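Local coordinates for mannose-specific lectin (Galanthus nivalis, PDB 1JPC), which binds alpha-D-linked mannose as a homotetrameric bulb lectin, with high affinity for alpha-(1-3)-mannose oligomers, and shows antiviral activity, at residues L16-G19 with S20-F23. Numbering follows the deposited sequence.
Sequences LNYG and SFVF
A beta hairpin with a two-residue loop, in which Tyr18 pairs with Phe21 and Leu16 with Phe23, joins strands 15-18 and 21-25 and illustrates how a tight turn sets the register of the strands it links. The loop is a type II' turn, with Gly19 at its first corner, where the positive phi of 57° is readily taken up by a residue without a side chain, and Ser20 at the second. Tyr18 and Phe21 close it through two backbone hydrogen bonds: Phe21 N to Tyr18 O is 2.9 Å and Tyr18 N to Phe21 O 3.0 Å. Two residues on, Leu16 and Phe23 repeat the reciprocal pair, each bond 2.9 Å between the N of one and the O of the other. Between them, Asn17 and Val22 form a non-hydrogen-bonded pair.

Asn17 and Val22 lie on one face of the sheet; Leu16, Tyr18, Phe21 and Phe23 share the opposite one. Phe21 CD2 reaches the edge of the Tyr18 ring, 4.2 Å from its CD2, and CG anti to the carbonyl carbon (chi1 -47°) brings the Phe21 ring beside Tyr18 O, CG and CD2 each 3.6 Å from it. Leu16 and Phe23 run side by side, CD1 of the leucine 4.1 Å from CD2 of the phenylalanine. Tyr18, Phe21 and Phe23 all pack on Leu88 of strand 84-88, while Ser20 OG is hydrogen-bonded to Asp35 OD1. Phe23 also lies near Trp41, which lines a glycan-binding pocket. Strand 15-18 is the outermost strand within the chain of a four-stranded antiparallel sheet, and 21-25 joins it to 31-35, as a tight beta hairpin in the bulb-type lectin fold.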
ATOM      1  N   LEU A  16      -7.619  -3.696  -9.766  1.00 20.74           N
ATOM      2  CA  LEU A  16      -6.294  -3.928  -9.218  1.00 21.61           C
ATOM      3  C   LEU A  16      -5.689  -2.526  -9.369  1.00 22.34           C
ATOM      4  O   LEU A  16      -6.027  -1.793 -10.310  1.00 19.95           O
ATOM      5  CB  LEU A  16      -5.493  -4.916 -10.073  1.00 20.01           C
ATOM      6  CG  LEU A  16      -5.953  -6.370 -10.179  1.00 19.53           C
ATOM      7  CD1 LEU A  16      -4.907  -7.141 -10.977  1.00 19.25           C
ATOM      8  CD2 LEU A  16      -6.130  -6.983  -8.793  1.00 16.03           C
ATOM      9  N   ASN A  17      -4.835  -2.128  -8.438  1.00 21.45           N
ATOM     10  CA  ASN A  17      -4.228  -0.813  -8.519  1.00 19.51           C
ATOM     11  C   ASN A  17      -2.808  -0.828  -7.977  1.00 18.96           C
ATOM     12  O   ASN A  17      -2.439  -1.669  -7.157  1.00 18.94           O
ATOM     13  CB  ASN A  17      -5.069   0.220  -7.749  1.00 17.21           C
ATOM     14  CG  ASN A  17      -5.015   0.012  -6.245  1.00 24.36           C
ATOM     15  OD1 ASN A  17      -5.699  -0.857  -5.696  1.00 24.93           O
ATOM     16  ND2 ASN A  17      -4.165   0.790  -5.573  1.00 26.45           N
ATOM     17  N   TYR A  18      -2.002   0.080  -8.504  1.00 20.92           N
ATOM     18  CA  TYR A  18      -0.633   0.252  -8.071  1.00 19.58           C
ATOM     19  C   TYR A  18      -0.234   1.652  -8.517  1.00 20.91           C
ATOM     20  O   TYR A  18      -0.219   1.947  -9.714  1.00 21.96           O
ATOM     21  CB  TYR A  18       0.296  -0.786  -8.704  1.00 23.17           C
ATOM     22  CG  TYR A  18       1.708  -0.609  -8.212  1.00 25.17           C
ATOM     23  CD1 TYR A  18       2.131  -1.217  -7.030  1.00 26.41           C
ATOM     24  CD2 TYR A  18       2.589   0.250  -8.871  1.00 26.35           C
ATOM     25  CE1 TYR A  18       3.392  -0.967  -6.511  1.00 29.13           C
ATOM     26  CE2 TYR A  18       3.847   0.510  -8.362  1.00 28.10           C
ATOM     27  CZ  TYR A  18       4.245  -0.102  -7.183  1.00 30.90           C
ATOM     28  OH  TYR A  18       5.502   0.141  -6.689  1.00 34.86           O
ATOM     29  N   GLY A  19       0.098   2.517  -7.565  1.00 20.25           N
ATOM     30  CA  GLY A  19       0.468   3.875  -7.925  1.00 19.90           C
ATOM     31  C   GLY A  19      -0.653   4.525  -8.715  1.00 21.00           C
ATOM     32  O   GLY A  19      -1.805   4.514  -8.272  1.00 21.25           O
ATOM     33  N   SER A  20      -0.332   5.038  -9.903  1.00 21.72           N
ATOM     34  CA  SER A  20      -1.321   5.695 -10.766  1.00 23.13           C
ATOM     35  C   SER A  20      -1.967   4.754 -11.782  1.00 22.02           C
ATOM     36  O   SER A  20      -2.736   5.201 -12.636  1.00 21.67           O
ATOM     37  CB  SER A  20      -0.687   6.876 -11.512  1.00 22.66           C
ATOM     38  OG  SER A  20       0.350   6.443 -12.381  1.00 24.69           O
ATOM     39  N   PHE A  21      -1.653   3.459 -11.687  1.00 21.81           N
ATOM     40  CA  PHE A  21      -2.187   2.449 -12.612  1.00 20.02           C
ATOM     41  C   PHE A  21      -3.436   1.754 -12.036  1.00 19.49           C
ATOM     42  O   PHE A  21      -3.425   1.290 -10.885  1.00 19.69           O
ATOM     43  CB  PHE A  21      -1.133   1.360 -12.915  1.00 19.63           C
ATOM     44  CG  PHE A  21       0.234   1.886 -13.259  1.00 18.09           C
ATOM     45  CD1 PHE A  21       0.391   3.039 -14.016  1.00 21.68           C
ATOM     46  CD2 PHE A  21       1.374   1.210 -12.817  1.00 20.08           C
ATOM     47  CE1 PHE A  21       1.661   3.517 -14.329  1.00 24.18           C
ATOM     48  CE2 PHE A  21       2.644   1.677 -13.126  1.00 22.35           C
ATOM     49  CZ  PHE A  21       2.789   2.834 -13.883  1.00 23.16           C
ATOM     50  N   VAL A  22      -4.491   1.664 -12.844  1.00 20.24           N
ATOM     51  CA  VAL A  22      -5.733   1.012 -12.435  1.00 20.98           C
ATOM     52  C   VAL A  22      -6.182   0.049 -13.537  1.00 20.35           C
ATOM     53  O   VAL A  22      -6.325   0.433 -14.695  1.00 24.88           O
ATOM     54  CB  VAL A  22      -6.867   2.039 -12.146  1.00 22.00           C
ATOM     55  CG1 VAL A  22      -8.156   1.310 -11.751  1.00 19.10           C
ATOM     56  CG2 VAL A  22      -6.447   3.003 -11.024  1.00 23.26           C
ATOM     57  N   PHE A  23      -6.315  -1.218 -13.179  1.00 21.73           N
ATOM     58  CA  PHE A  23      -6.743  -2.260 -14.108  1.00 21.46           C
ATOM     59  C   PHE A  23      -8.157  -2.548 -13.604  1.00 22.15           C
ATOM     60  O   PHE A  23      -8.336  -3.216 -12.582  1.00 22.46           O
ATOM     61  CB  PHE A  23      -5.832  -3.481 -13.951  1.00 23.00           C
ATOM     62  CG  PHE A  23      -5.996  -4.516 -15.029  1.00 23.99           C
ATOM     63  CD1 PHE A  23      -5.933  -4.156 -16.377  1.00 23.93           C
ATOM     64  CD2 PHE A  23      -6.194  -5.854 -14.697  1.00 22.19           C
ATOM     65  CE1 PHE A  23      -6.065  -5.112 -17.377  1.00 25.30           C
ATOM     66  CE2 PHE A  23      -6.326  -6.820 -15.697  1.00 25.69           C
ATOM     67  CZ  PHE A  23      -6.262  -6.444 -17.039  1.00 23.22           C
TER